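Local coordinates for CPI (Ascaris lumbricoides, PDB 4IT7), which probably inhibits papain-like cysteine proteases, as a cystatin-family protein of a parasitic roundworm, at residues Gly8-Val14 / Val45-Gln51; Ile19-Ala23 / Thr58-Leu62; Ser34-Gln39 / Arg70-Ser75. All blocks are in the same frame, centred on the assembly; numbering follows the deposited sequence.

Interaction 1: residues Gly8-Val14 / Val45-Gln51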
# COMPACT_ATOMS: atom_id res chain seq x y z
N GLY A 8 -21.62 -4.30 -4.10
CA GLY A 8 -20.96 -4.16 -2.80
C GLY A 8 -19.64 -4.91 -2.76
O GLY A 8 -19.28 -5.67 -3.68
N PHE A 9 -18.91 -4.68 -1.68
CA PHE A 9 -17.57 -5.22 -1.55
C PHE A 9 -17.50 -6.69 -1.20
O PHE A 9 -18.35 -7.19 -0.50
CB PHE A 9 -16.80 -4.41 -0.52
CG PHE A 9 -16.31 -3.11 -1.04
CD1 PHE A 9 -15.06 -3.01 -1.65
CD2 PHE A 9 -17.10 -1.97 -0.94
CE1 PHE A 9 -14.61 -1.80 -2.13
CE2 PHE A 9 -16.65 -0.75 -1.41
CZ PHE A 9 -15.40 -0.67 -2.01
N SER A 10 -16.47 -7.36 -1.68
CA SER A 10 -16.23 -8.75 -1.28
C SER A 10 -14.77 -9.02 -0.79
O SER A 10 -13.79 -8.65 -1.46
CB SER A 10 -16.67 -9.72 -2.38
OG SER A 10 -15.58 -10.11 -3.20
N THR A 11 -14.66 -9.64 0.38
CA THR A 11 -13.40 -9.94 1.04
C THR A 11 -12.52 -10.71 0.11
O THR A 11 -12.97 -11.53 -0.63
CB THR A 11 -13.62 -10.79 2.31
OG1 THR A 11 -14.29 -9.99 3.27
CG2 THR A 11 -12.30 -11.24 2.91
N LYS A 12 -11.23 -10.44 0.17
CA LYS A 12 -10.32 -11.03 -0.76
C LYS A 12 -9.15 -11.47 0.10
O LYS A 12 -8.98 -10.96 1.21
CB LYS A 12 -9.98 -9.98 -1.84
CG LYS A 12 -9.44 -10.52 -3.14
CD LYS A 12 -10.52 -11.08 -4.06
CE LYS A 12 -10.12 -11.00 -5.54
NZ LYS A 12 -8.66 -11.19 -5.82
N ASP A 13 -8.38 -12.44 -0.37
CA ASP A 13 -7.30 -12.99 0.42
C ASP A 13 -6.01 -12.19 0.30
O ASP A 13 -5.53 -11.91 -0.81
CB ASP A 13 -7.06 -14.45 0.06
CG ASP A 13 -5.92 -15.04 0.85
OD1 ASP A 13 -5.74 -14.69 2.03
OD2 ASP A 13 -5.19 -15.85 0.28
N VAL A 14 -5.43 -11.85 1.45
CA VAL A 14 -4.29 -10.93 1.49
C VAL A 14 -3.01 -11.57 0.95
O VAL A 14 -1.99 -10.89 0.81
CB VAL A 14 -4.07 -10.27 2.88
CG1 VAL A 14 -5.38 -9.82 3.51
CG2 VAL A 14 -3.34 -11.21 3.82
N VAL A 45 -0.25 -6.90 4.99
CA VAL A 45 -1.51 -6.51 4.45
C VAL A 45 -2.57 -6.94 5.47
O VAL A 45 -2.86 -8.10 5.58
CB VAL A 45 -1.75 -7.10 3.04
CG1 VAL A 45 -2.95 -6.44 2.42
CG2 VAL A 45 -0.53 -6.91 2.12
N ILE A 46 -3.16 -5.99 6.19
CA ILE A 46 -4.21 -6.29 7.20
C ILE A 46 -5.49 -6.83 6.51
O ILE A 46 -6.00 -7.89 6.89
CB ILE A 46 -4.55 -5.03 8.00
CG1 ILE A 46 -3.35 -4.55 8.77
CG2 ILE A 46 -5.75 -5.20 8.93
CD1 ILE A 46 -3.52 -3.08 9.17
N SER A 47 -6.00 -6.12 5.51
CA SER A 47 -7.16 -6.61 4.76
C SER A 47 -7.18 -6.20 3.28
O SER A 47 -6.40 -5.34 2.85
CB SER A 47 -8.42 -6.14 5.45
OG SER A 47 -8.54 -4.74 5.34
N ALA A 48 -8.09 -6.82 2.52
CA ALA A 48 -8.22 -6.58 1.08
C ALA A 48 -9.63 -6.89 0.69
O ALA A 48 -10.17 -7.92 1.08
CB ALA A 48 -7.26 -7.47 0.33
N LYS A 49 -10.25 -6.02 -0.09
CA LYS A 49 -11.61 -6.25 -0.52
C LYS A 49 -11.85 -5.58 -1.86
O LYS A 49 -11.45 -4.42 -2.06
CB LYS A 49 -12.58 -5.70 0.51
CG LYS A 49 -12.50 -4.20 0.66
CD LYS A 49 -13.38 -3.78 1.82
CE LYS A 49 -13.72 -2.31 1.72
NZ LYS A 49 -14.74 -1.95 2.74
N THR A 50 -12.55 -6.28 -2.75
CA THR A 50 -12.78 -5.80 -4.10
C THR A 50 -14.26 -5.65 -4.41
O THR A 50 -15.10 -6.42 -3.92
CB THR A 50 -12.07 -6.68 -5.15
OG1 THR A 50 -12.81 -7.90 -5.31
CG2 THR A 50 -10.66 -7.04 -4.70
N GLN A 51 -14.59 -4.60 -5.14
CA GLN A 51 -15.88 -4.47 -5.74
C GLN A 51 -15.70 -4.27 -7.24
O GLN A 51 -14.61 -3.96 -7.72
CB GLN A 51 -16.67 -3.33 -5.11
CG GLN A 51 -16.07 -1.97 -5.28
CD GLN A 51 -17.10 -0.90 -5.02
OE1 GLN A 51 -18.23 -1.20 -4.63
NE2 GLN A 51 -16.72 0.36 -5.25
O HOH W 1 -8.93 -9.67 3.50
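Ser10 and Thr50 form an antiparallel hydrogen-bonded pair. Ser10 N donates to Thr50 O at 2.8 Å, and Thr50 N returns a bond to Ser10 O. Next along, Lys12 N donates to Ala48 O at 2.9 Å. One water then takes over the ladder: it donates to Lys12 O at 2.6 Å and accepts from Ala48 N. The short strand 10-11 is thus an edge strand on strand 38-51 of the cystatin sheet.

The Phe9 ring is held between Lys49 and Gln51. In both, CG sits between the backbone N and the carbonyl carbon (chi1 64° in Lys49), and the extended chain beyond it runs over its face of the ring. Lys49 NZ lies 4.4 Å from the ring centroid in a cation-pi contact. The amide of Gln51 stacks on the opposite face, its plane 10° from that of the ring. Gln51 CG makes a CH-pi contact 3.8 Å from the centroid.

At the other end Val14 packs by apolar contact, its CB 3.9 Å from Val45 CB. The aliphatic chain of Lys12 passes Thr50 CG2, while its NZ forms a salt bridge with Asp16.

Three direct backbone bonds and one water-mediated link thus hold the N-terminal segment, with ring stacking at one end and Val14 packing at the other.

Interaction 2: residues Ile19-Ala23 / Thr58-Leu62; sequences IQALA and TVLEL
Leu60 packs its two methyls against different residues of the helix. CD2 meets Ile19 CG2 at 3.8 Å, the two side chains sliding past each other in opposite directions. CD1 lies against Ala23, 3.8 Å from its backbone N and 4.1 Å from its CB. The small alanine lets the strand's leucines come close to the helix backbone. Its CB also meets Leu62 CD2 at 3.6 Å. At the other end, Leu22 CD1 and Thr58 reach toward each other tip to tip, with CD1 3.9 Å from Thr58 OG1. With OG1 beside the backbone N (chi1 -55°), Thr58 turns CG2 away from that N, where it meets Ile19 CD1 at 4.0 Å.

The strand's alternation sends Thr58, Leu60 and Leu62 to the helix side. The segment axes are 10.0 Å apart and cross at -68°. Backbone bonds to strands 38-51 and 88-97 hold this strand between its neighbours. Ala48 adds to the same layer, touching both Ile19 and Leu60, while Leu22 also packs on Ile94.

This is the helix-on-sheet core of the cystatin fold. No hydrogen bond crosses between the segments, so the contact rests on shape and on buried apolar surface.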
# COMPACT_ATOMS: atom_id res chain seq x y z
N ILE A 19 -3.04 -9.35 -5.07
CA ILE A 19 -3.19 -8.43 -3.95
C ILE A 19 -1.81 -7.97 -3.46
O ILE A 19 -1.61 -6.78 -3.28
CB ILE A 19 -4.03 -8.98 -2.76
CG1 ILE A 19 -5.48 -9.22 -3.20
CG2 ILE A 19 -3.96 -8.05 -1.53
CD1 ILE A 19 -6.28 -8.02 -3.66
N GLN A 20 -0.87 -8.90 -3.30
CA GLN A 20 0.49 -8.57 -2.93
C GLN A 20 1.16 -7.51 -3.87
O GLN A 20 1.66 -6.48 -3.40
CB GLN A 20 1.33 -9.85 -2.86
CG GLN A 20 1.01 -10.73 -1.64
CD GLN A 20 1.37 -10.11 -0.28
OE1 GLN A 20 2.42 -9.50 -0.13
NE2 GLN A 20 0.51 -10.28 0.71
N ALA A 21 1.13 -7.77 -5.18
CA ALA A 21 1.59 -6.82 -6.23
C ALA A 21 0.98 -5.47 -6.02
O ALA A 21 1.70 -4.46 -5.95
CB ALA A 21 1.21 -7.34 -7.62
N LEU A 22 -0.34 -5.43 -5.86
CA LEU A 22 -0.98 -4.16 -5.63
C LEU A 22 -0.51 -3.44 -4.34
O LEU A 22 -0.30 -2.20 -4.38
CB LEU A 22 -2.51 -4.28 -5.61
CG LEU A 22 -3.33 -4.57 -6.86
CD1 LEU A 22 -4.80 -4.45 -6.50
CD2 LEU A 22 -2.98 -3.78 -8.12
N ALA A 23 -0.36 -4.18 -3.22
CA ALA A 23 0.15 -3.59 -1.95
C ALA A 23 1.55 -2.97 -2.20
O ALA A 23 1.83 -1.88 -1.75
CB ALA A 23 0.19 -4.62 -0.82
N THR A 58 -10.25 -2.08 -5.54
CA THR A 58 -9.66 -2.81 -4.44
C THR A 58 -9.25 -1.89 -3.28
O THR A 58 -8.47 -0.96 -3.49
CB THR A 58 -8.40 -3.55 -4.91
OG1 THR A 58 -8.72 -4.40 -6.02
CG2 THR A 58 -7.81 -4.36 -3.75
N VAL A 59 -9.73 -2.16 -2.08
CA VAL A 59 -9.37 -1.35 -0.91
C VAL A 59 -8.52 -2.23 -0.01
O VAL A 59 -8.91 -3.37 0.33
CB VAL A 59 -10.57 -0.74 -0.15
CG1 VAL A 59 -10.07 -0.04 1.14
CG2 VAL A 59 -11.33 0.25 -1.01
N LEU A 60 -7.34 -1.72 0.29
CA LEU A 60 -6.37 -2.42 1.11
C LEU A 60 -6.11 -1.63 2.37
O LEU A 60 -6.15 -0.39 2.35
CB LEU A 60 -5.02 -2.63 0.37
CG LEU A 60 -4.99 -3.19 -1.06
CD1 LEU A 60 -3.58 -3.10 -1.61
CD2 LEU A 60 -5.49 -4.63 -1.09
N GLU A 61 -5.88 -2.36 3.46
CA GLU A 61 -5.35 -1.77 4.66
C GLU A 61 -3.99 -2.38 4.83
O GLU A 61 -3.87 -3.58 4.91
CB GLU A 61 -6.16 -2.14 5.87
CG GLU A 61 -7.40 -1.31 6.12
CD GLU A 61 -8.14 -1.86 7.34
OE1 GLU A 61 -8.55 -3.04 7.31
OE2 GLU A 61 -8.27 -1.15 8.35
N LEU A 62 -2.99 -1.50 4.90
CA LEU A 62 -1.61 -1.90 5.02
C LEU A 62 -1.11 -1.45 6.37
O LEU A 62 -1.33 -0.30 6.78
CB LEU A 62 -0.77 -1.24 3.90
CG LEU A 62 -1.24 -1.53 2.45
CD1 LEU A 62 -0.42 -0.76 1.42
CD2 LEU A 62 -1.15 -3.01 2.13

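Interaction 3: residues Ser34-Gln39 / Arg70-Ser75; sequences SNDLFQ and RKNETS
Phe38 and Arg70 face each other as an antiparallel, non-hydrogen-bonded pair, beside which Lys71 N donates to Leu37 O at 2.6 Å in a nearly straight bond (168°). The side chains of Phe38 and Arg70 diverge from this pair.

Lys71 carries much of the contact. Its CB and CG lie against Leu37 O, and its chain runs on past Asp36 O. There NZ donates to Asp36 O at 2.7 Å, tilted 29° from the carbonyl plane. NZ also bonds to Asn31 O, near the end of the helix. The ammonium group thus gathers backbone oxygens as the chain leaves helix 17-33 and enters strand 38-51.

Two small turns shape this helix-to-strand connection of the cystatin fold, which faces the loop after strand 56-70. Ser34 OG accepts from Asp36 N at 3.1 Å, an ST turn. Asp36 OD1 accepts from Phe38 N at 3.0 Å, from above the carboxylate plane, which makes an Asx turn. On the other segment, a type I turn from Arg70 to Glu73 begins at the last residue of strand 56-70.

The side chains of Leu37 and Asn72 cross. Gln39 bends at chi2 (-116°), which brings OE1 to 4.0 Å from Lys71 CG.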
# COMPACT_ATOMS: atom_id res chain seq x y z
N SER A 34 4.83 10.78 0.72
CA SER A 34 4.96 11.03 2.17
C SER A 34 6.02 12.11 2.46
O SER A 34 7.07 12.13 1.79
CB SER A 34 5.32 9.71 2.86
OG SER A 34 5.92 9.91 4.12
N ASN A 35 5.74 13.01 3.41
CA ASN A 35 6.74 13.99 3.92
C ASN A 35 7.94 13.40 4.66
O ASN A 35 8.93 14.09 4.92
CB ASN A 35 6.11 14.99 4.88
CG ASN A 35 5.27 16.01 4.17
OD1 ASN A 35 5.65 16.56 3.11
ND2 ASN A 35 4.11 16.27 4.73
N ASP A 36 7.81 12.14 5.06
CA ASP A 36 8.84 11.47 5.84
C ASP A 36 10.12 11.38 4.99
O ASP A 36 10.05 11.22 3.78
CB ASP A 36 8.32 10.09 6.20
CG ASP A 36 8.98 9.52 7.45
OD1 ASP A 36 10.22 9.65 7.62
OD2 ASP A 36 8.24 8.92 8.25
N LEU A 37 11.29 11.56 5.60
CA LEU A 37 12.57 11.40 4.91
C LEU A 37 12.94 9.94 4.73
O LEU A 37 13.78 9.60 3.90
CB LEU A 37 13.69 12.09 5.73
CG LEU A 37 14.16 13.52 5.34
CD1 LEU A 37 14.79 13.54 3.96
CD2 LEU A 37 13.03 14.56 5.40
N PHE A 38 12.37 9.08 5.56
CA PHE A 38 12.75 7.64 5.58
C PHE A 38 11.66 6.80 4.89
O PHE A 38 10.45 7.05 5.10
CB PHE A 38 12.93 7.15 7.03
CG PHE A 38 14.16 7.69 7.72
CD1 PHE A 38 15.32 6.93 7.79
CD2 PHE A 38 14.16 8.98 8.29
CE1 PHE A 38 16.46 7.42 8.41
CE2 PHE A 38 15.31 9.48 8.91
CZ PHE A 38 16.46 8.69 8.97
N GLN A 39 12.09 5.86 4.06
CA GLN A 39 11.21 4.87 3.45
C GLN A 39 10.45 4.11 4.51
O GLN A 39 10.99 3.83 5.60
CB GLN A 39 12.04 3.83 2.72
CG GLN A 39 13.09 4.46 1.86
CD GLN A 39 12.86 4.19 0.40
OE1 GLN A 39 11.85 4.62 -0.21
NE2 GLN A 39 13.81 3.47 -0.19
N ARG A 70 16.96 5.99 3.89
CA ARG A 70 16.61 7.36 3.66
C ARG A 70 16.13 7.48 2.26
O ARG A 70 16.65 6.84 1.40
CB ARG A 70 17.77 8.29 3.97
CG ARG A 70 17.40 9.76 3.93
CD ARG A 70 18.42 10.74 4.49
NE ARG A 70 19.72 10.68 3.81
CZ ARG A 70 20.79 10.06 4.29
NH1 ARG A 70 20.74 9.44 5.45
NH2 ARG A 70 21.90 10.06 3.60
N LYS A 71 15.11 8.28 2.05
CA LYS A 71 14.60 8.58 0.72
C LYS A 71 15.61 9.37 -0.11
O LYS A 71 15.54 9.40 -1.30
CB LYS A 71 13.27 9.34 0.80
CG LYS A 71 12.04 8.47 0.99
CD LYS A 71 10.75 9.22 0.87
CE LYS A 71 9.71 8.68 1.80
NZ LYS A 71 8.66 9.66 2.07
N ASN A 72 16.54 10.03 0.56
CA ASN A 72 17.54 10.82 -0.12
C ASN A 72 18.73 10.02 -0.55
O ASN A 72 19.79 10.53 -0.68
CB ASN A 72 17.98 11.99 0.76
CG ASN A 72 17.00 13.12 0.70
OD1 ASN A 72 16.23 13.21 -0.24
ND2 ASN A 72 17.00 13.97 1.69
N GLU A 73 18.52 8.74 -0.75
CA GLU A 73 19.61 7.84 -1.02
C GLU A 73 19.32 6.82 -2.09
O GLU A 73 18.47 6.98 -2.91
CB GLU A 73 19.98 7.08 0.22
CG GLU A 73 21.14 7.68 0.97
CD GLU A 73 21.55 6.84 2.16
OE1 GLU A 73 21.34 7.27 3.28
OE2 GLU A 73 22.12 5.77 1.96
N THR A 74 20.10 5.77 -2.03
CA THR A 74 19.92 4.61 -2.85
C THR A 74 20.50 3.43 -2.10
O THR A 74 21.65 3.09 -2.25
CB THR A 74 20.62 4.74 -4.18
OG1 THR A 74 19.89 5.66 -4.98
CG2 THR A 74 20.69 3.42 -4.86
N SER A 75 19.65 2.82 -1.29
CA SER A 75 20.02 1.74 -0.41
C SER A 75 20.49 0.49 -1.11
O SER A 75 19.98 0.13 -2.14
CB SER A 75 18.84 1.40 0.48
OG SER A 75 17.73 2.12 0.06

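In the fold
All three contacts reach one antiparallel sheet. Interaction 2 adds helix 17-33, and interaction 3 lies at the sheet's end, where a loop meets the start of strand 38-51. Interactions 1 and 2 touch, their centres 8 Å apart. Val14 and Gln20 join them, as do Ser47 and Glu61 on neighbouring strands. The centre of interaction 3 is about 29 Å from that of interaction 1 and 22 Å from that of interaction 2. Along the chain the first segments come as 8-14, 19-23, 34-39, and their partners follow as 45-51, 58-62, 70-75, so every pair of contacts crosses. The N-terminal segment, the helix and the link after it are each held to later parts of the chain, giving one compact domain.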